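Long-range contact in kappa-carrageenase (Zobellia galactanivorans, PDB 5OCR), which probably hydrolyses kappa-carrageenan, a sulfated galactan of red algae, through its family GH16 catalytic domain, the part present here: residues A[64-76]-A[267-279]. Numbering follows the deposited sequence. Where two conformers were deposited one is given.
Sequences SNGIAELTMRHNA and KLSDIPTSMYVDY. With MG (magnesium ion), chain F.
Strand 67-74 and strand 273-277 form an antiparallel pair in the GH16 beta-jellyroll, with a magnesium site at one end. Ala68 with Val277, Leu70 with Met275 and Met72 with Thr273 are hydrogen-bonded pairs. Ala68 N gives to Val277 O and Val277 N to Ala68 O, both at 2.8 Å. The bond from Thr273 N back to Met72 O is weak.

On one face of the pair, in the conformer given, Leu70 CD1 rests on Val277 CG2 at 3.8 Å, and Leu70 CB meets Met275 CG. Phe91 and Leu239 of other strands help cover this apolar side.

Glu69, Thr71, Ser274 and Tyr276 share the other face. The Glu69 chain is extended, with CG anti to the backbone N (chi1 177°), and lies alongside the Tyr276 ring, pointing the same way. The carboxylate and ring planes are 38° apart. In the Ser274 conformer given, Ser274 OG donates to the anti lone pair of Glu69 OE2 at 2.6 Å, and Thr71 OG1 lies 2.9 Å from Ser274 OG.

At the C-terminal end of strand 67-74, Leu268 CD2 sits over the face of the His74 ring, 3.8 Å from its centroid, in a CH-pi contact. His74 NE2 is hydrogen-bonded to Asn78 OD1. Pro272, after a cis peptide, sets its CB against Thr71 CG2.

At the far end, magnesium is bound by Gly66 O at 2.2 Å, by Asp278 O, and by Asp278 OD1 at 2.5 Å. A water and Glu30 O also bind it. Gly66 lies in the type I' turn from Ser64 to Ile67. Lys105 forms a salt bridge with Asp278 OD2. The metal thus ties this turn to the corner at Asp278, and it probably offsets the repulsion between the oxygens gathered there.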
loop_
_atom_site.group_PDB
_atom_site.type_symbol
_atom_site.label_atom_id
_atom_site.label_comp_id
_atom_site.label_asym_id
_atom_site.label_seq_id
_atom_site.Cartn_x
_atom_site.Cartn_y
_atom_site.Cartn_z
ATOM N N SER A 64 -11.167 -15.678 6.628
ATOM C CA SER A 64 -11.595 -17.091 6.631
ATOM C C SER A 64 -10.387 -18.051 6.594
ATOM O O SER A 64 -9.485 -17.876 5.770
ATOM C CB SER A 64 -12.439 -17.216 5.374
ATOM O OG SER A 64 -12.891 -18.535 5.186
ATOM N N ASN A 65 -10.391 -19.091 7.426
ATOM C CA ASN A 65 -9.393 -20.119 7.384
ATOM C C ASN A 65 -7.936 -19.562 7.263
ATOM O O ASN A 65 -7.078 -20.104 6.527
ATOM C CB ASN A 65 -9.738 -21.151 6.288
ATOM C CG ASN A 65 -11.201 -21.669 6.367
ATOM O OD1 ASN A 65 -11.920 -21.467 7.350
ATOM N ND2 ASN A 65 -11.635 -22.314 5.311
ATOM N N GLY A 66 -7.634 -18.529 8.043
ATOM C CA GLY A 66 -6.277 -18.063 8.204
ATOM C C GLY A 66 -5.951 -16.973 7.224
ATOM O O GLY A 66 -4.809 -16.480 7.275
ATOM N N ILE A 67 -6.925 -16.558 6.397
ATOM C CA ILE A 67 -6.587 -15.591 5.275
ATOM C C ILE A 67 -7.557 -14.408 5.267
ATOM O O ILE A 67 -8.776 -14.581 5.286
ATOM C CB ILE A 67 -6.721 -16.323 3.908
ATOM C CG1 ILE A 67 -5.779 -17.573 3.862
ATOM C CG2 ILE A 67 -6.422 -15.379 2.660
ATOM C CD1 ILE A 67 -4.275 -17.323 3.728
ATOM N N ALA A 68 -7.004 -13.193 5.312
ATOM C CA ALA A 68 -7.864 -12.012 5.212
ATOM C C ALA A 68 -8.086 -11.719 3.790
ATOM O O ALA A 68 -7.140 -11.766 3.003
ATOM C CB ALA A 68 -7.176 -10.840 5.856
ATOM N N GLU A 69 -9.314 -11.261 3.494
ATOM C CA GLU A 69 -9.721 -10.938 2.104
ATOM C C GLU A 69 -10.158 -9.468 2.043
ATOM O O GLU A 69 -11.031 -9.091 2.851
ATOM C CB GLU A 69 -10.879 -11.888 1.680
ATOM C CG GLU A 69 -11.408 -11.560 0.271
ATOM C CD GLU A 69 -12.435 -12.526 -0.298
ATOM O OE1 GLU A 69 -12.847 -13.431 0.422
ATOM O OE2 GLU A 69 -12.798 -12.401 -1.510
ATOM N N LEU A 70 -9.561 -8.622 1.201
ATOM C CA LEU A 70 -9.943 -7.236 1.110
ATOM C C LEU A 70 -10.516 -7.075 -0.314
ATOM O O LEU A 70 -9.886 -7.470 -1.280
ATOM C CB LEU A 70 -8.703 -6.327 1.345
ATOM C CG LEU A 70 -8.074 -6.447 2.738
ATOM C CD1 LEU A 70 -7.137 -7.639 2.865
ATOM C CD2 LEU A 70 -7.248 -5.192 3.044
ATOM N N THR A 71 -11.707 -6.491 -0.422
ATOM C CA THR A 71 -12.464 -6.555 -1.674
ATOM C C THR A 71 -12.835 -5.171 -2.198
ATOM O O THR A 71 -13.296 -4.299 -1.390
ATOM C CB THR A 71 -13.773 -7.387 -1.429
ATOM O OG1 THR A 71 -13.383 -8.687 -0.957
ATOM C CG2 THR A 71 -14.586 -7.611 -2.720
ATOM N N MET A 72 -12.668 -4.973 -3.492
ATOM C CA MET A 72 -13.172 -3.766 -4.206
ATOM C C MET A 72 -14.572 -4.071 -4.734
ATOM O O MET A 72 -14.746 -5.046 -5.449
ATOM C CB MET A 72 -12.228 -3.472 -5.386
ATOM C CG MET A 72 -12.629 -2.196 -6.171
ATOM S SD MET A 72 -12.367 -0.719 -5.206
ATOM C CE MET A 72 -10.533 -0.751 -5.024
ATOM N N ARG A 73 -15.581 -3.261 -4.364
ATOM C CA ARG A 73 -16.979 -3.537 -4.772
ATOM C C ARG A 73 -17.527 -2.333 -5.515
ATOM O O ARG A 73 -17.135 -1.173 -5.253
ATOM C CB ARG A 73 -17.878 -3.700 -3.533
ATOM C CG ARG A 73 -17.552 -5.025 -2.839
ATOM C CD ARG A 73 -18.601 -5.318 -1.794
ATOM N NE ARG A 73 -18.079 -6.353 -0.883
ATOM C CZ ARG A 73 -18.017 -7.650 -1.153
ATOM N NH1 ARG A 73 -18.469 -8.118 -2.334
ATOM N NH2 ARG A 73 -17.515 -8.497 -0.245
ATOM N N HIS A 74 -18.437 -2.583 -6.444
ATOM C CA HIS A 74 -19.049 -1.475 -7.198
ATOM C C HIS A 74 -20.273 -1.039 -6.431
ATOM O O HIS A 74 -21.103 -1.878 -6.029
ATOM C CB HIS A 74 -19.480 -2.011 -8.589
ATOM C CG HIS A 74 -20.140 -0.994 -9.467
ATOM N ND1 HIS A 74 -21.057 -1.364 -10.403
ATOM C CD2 HIS A 74 -19.908 0.353 -9.648
ATOM C CE1 HIS A 74 -21.456 -0.239 -11.081
ATOM N NE2 HIS A 74 -20.774 0.786 -10.631
ATOM N N ASN A 75 -20.441 0.270 -6.260
ATOM C CA ASN A 75 -21.658 0.757 -5.563
ATOM C C ASN A 75 -22.958 0.261 -6.243
ATOM O O ASN A 75 -23.098 0.342 -7.463
ATOM C CB ASN A 75 -21.707 2.269 -5.469
ATOM C CG ASN A 75 -20.522 2.846 -4.704
ATOM O OD1 ASN A 75 -19.723 2.114 -4.112
ATOM N ND2 ASN A 75 -20.426 4.158 -4.693
ATOM N N ALA A 76 -23.862 -0.275 -5.431
ATOM C CA ALA A 76 -25.217 -0.657 -5.884
ATOM C C ALA A 76 -25.780 0.428 -6.808
ATOM O O ALA A 76 -25.709 1.650 -6.498
ATOM C CB ALA A 76 -26.166 -0.869 -4.698
ATOM N N LYS A 267 -14.570 -4.014 -17.764
ATOM C CA LYS A 267 -14.021 -4.599 -16.483
ATOM C C LYS A 267 -15.026 -4.785 -15.319
ATOM O O LYS A 267 -14.718 -5.450 -14.336
ATOM C CB LYS A 267 -12.829 -3.812 -15.943
ATOM C CG LYS A 267 -11.636 -3.886 -16.851
ATOM C CD LYS A 267 -10.408 -4.157 -16.035
ATOM C CE LYS A 267 -9.260 -4.389 -16.971
ATOM N NZ LYS A 267 -8.607 -5.611 -16.468
ATOM N N LEU A 268 -16.203 -4.138 -15.353
ATOM C CA LEU A 268 -17.210 -4.395 -14.279
ATOM C C LEU A 268 -17.623 -5.823 -14.110
ATOM O O LEU A 268 -17.987 -6.246 -12.995
ATOM C CB LEU A 268 -18.459 -3.518 -14.437
ATOM C CG LEU A 268 -18.315 -2.033 -14.192
ATOM C CD1 LEU A 268 -19.646 -1.486 -14.664
ATOM C CD2 LEU A 268 -18.060 -1.671 -12.713
ATOM N N SER A 269 -17.521 -6.625 -15.173
ATOM C CA SER A 269 -17.857 -8.034 -15.055
ATOM C C SER A 269 -16.880 -8.726 -14.105
ATOM O O SER A 269 -17.208 -9.762 -13.555
ATOM C CB SER A 269 -17.886 -8.740 -16.426
ATOM O OG SER A 269 -16.579 -8.915 -16.962
ATOM N N ASP A 270 -15.692 -8.120 -13.912
ATOM C CA ASP A 270 -14.621 -8.659 -13.033
ATOM C C ASP A 270 -14.587 -8.077 -11.618
ATOM O O ASP A 270 -13.675 -8.356 -10.839
ATOM C CB ASP A 270 -13.262 -8.517 -13.715
ATOM C CG ASP A 270 -13.214 -9.286 -15.010
ATOM O OD1 ASP A 270 -13.727 -10.428 -14.998
ATOM O OD2 ASP A 270 -12.711 -8.754 -16.032
ATOM N N ILE A 271 -15.600 -7.300 -11.287
ATOM C CA ILE A 271 -15.817 -6.734 -9.962
ATOM C C ILE A 271 -17.025 -7.466 -9.362
ATOM O O ILE A 271 -18.031 -7.562 -10.057
ATOM C CB ILE A 271 -16.035 -5.184 -10.065
ATOM C CG1 ILE A 271 -14.779 -4.447 -10.667
ATOM C CG2 ILE A 271 -16.458 -4.651 -8.703
ATOM C CD1 ILE A 271 -13.587 -4.455 -9.673
ATOM N N PRO A 272 -16.986 -7.905 -8.070
ATOM C CA PRO A 272 -15.944 -7.580 -7.068
ATOM C C PRO A 272 -14.646 -8.354 -7.336
ATOM O O PRO A 272 -14.672 -9.448 -7.994
ATOM C CB PRO A 272 -16.583 -8.005 -5.745
ATOM C CG PRO A 272 -17.605 -9.094 -6.150
ATOM C CD PRO A 272 -18.160 -8.558 -7.441
ATOM N N THR A 273 -13.527 -7.815 -6.833
ATOM C CA THR A 273 -12.290 -8.573 -6.937
ATOM C C THR A 273 -11.571 -8.381 -5.603
ATOM O O THR A 273 -11.864 -7.377 -4.870
ATOM C CB THR A 273 -11.452 -8.056 -8.131
ATOM O OG1 THR A 273 -10.360 -8.987 -8.333
ATOM C CG2 THR A 273 -10.836 -6.627 -7.912
ATOM N N SER A 274 -10.679 -9.330 -5.239
ATOM C CA SER A 274 -10.148 -9.325 -3.893
ATOM C C SER A 274 -8.655 -9.554 -3.912
ATOM O O SER A 274 -8.160 -10.245 -4.791
ATOM C CB SER A 274 -10.753 -10.468 -3.114
ATOM O OG SER A 274 -12.174 -10.305 -2.980
ATOM N N MET A 275 -7.947 -8.880 -2.979
ATOM C CA MET A 275 -6.592 -9.327 -2.538
ATOM C C MET A 275 -6.699 -10.177 -1.282
ATOM O O MET A 275 -7.678 -10.082 -0.546
ATOM C CB MET A 275 -5.596 -8.141 -2.289
ATOM C CG MET A 275 -6.102 -7.233 -1.148
ATOM S SD MET A 275 -5.039 -5.801 -0.910
ATOM C CE MET A 275 -3.605 -6.524 -0.134
ATOM N N TYR A 276 -5.658 -10.953 -0.999
ATOM C CA TYR A 276 -5.674 -11.856 0.168
ATOM C C TYR A 276 -4.386 -11.695 0.946
ATOM O O TYR A 276 -3.257 -11.587 0.351
ATOM C CB TYR A 276 -5.731 -13.333 -0.336
ATOM C CG TYR A 276 -6.989 -13.553 -1.106
ATOM C CD1 TYR A 276 -8.159 -13.934 -0.419
ATOM C CD2 TYR A 276 -7.036 -13.383 -2.499
ATOM C CE1 TYR A 276 -9.368 -14.128 -1.153
ATOM C CE2 TYR A 276 -8.249 -13.556 -3.223
ATOM C CZ TYR A 276 -9.378 -13.924 -2.518
ATOM O OH TYR A 276 -10.524 -14.150 -3.224
ATOM N N VAL A 277 -4.485 -11.723 2.264
ATOM C CA VAL A 277 -3.303 -11.571 3.081
ATOM C C VAL A 277 -3.274 -12.737 4.105
ATOM O O VAL A 277 -4.223 -12.881 4.925
ATOM C CB VAL A 277 -3.361 -10.234 3.850
ATOM C CG1 VAL A 277 -2.074 -10.060 4.660
ATOM C CG2 VAL A 277 -3.572 -8.996 2.936
ATOM N N ASP A 278 -2.182 -13.506 4.116
ATOM C CA ASP A 278 -2.036 -14.581 5.072
ATOM C C ASP A 278 -1.521 -14.048 6.378
ATOM O O ASP A 278 -1.965 -14.511 7.436
ATOM C CB ASP A 278 -1.081 -15.643 4.441
ATOM C CG ASP A 278 -1.006 -16.984 5.256
ATOM O OD1 ASP A 278 -1.861 -17.250 6.090
ATOM O OD2 ASP A 278 -0.005 -17.683 5.094
ATOM N N TYR A 279 -0.614 -13.102 6.391
ATOM C CA TYR A 279 -0.195 -12.500 7.694
ATOM C C TYR A 279 0.416 -11.132 7.427
ATOM O O TYR A 279 0.807 -10.812 6.282
ATOM C CB TYR A 279 0.818 -13.412 8.434
ATOM C CG TYR A 279 2.184 -13.557 7.771
ATOM C CD1 TYR A 279 3.108 -12.485 7.668
ATOM C CD2 TYR A 279 2.545 -14.789 7.255
ATOM C CE1 TYR A 279 4.356 -12.672 7.072
ATOM C CE2 TYR A 279 3.768 -14.978 6.624
ATOM C CZ TYR A 279 4.683 -13.913 6.550
ATOM O OH TYR A 279 5.922 -14.084 5.978
HETATM MG MG MG F . -2.843 -16.562 8.284
HETATM O O HOH W 1 -3.027 -18.633 9.494
#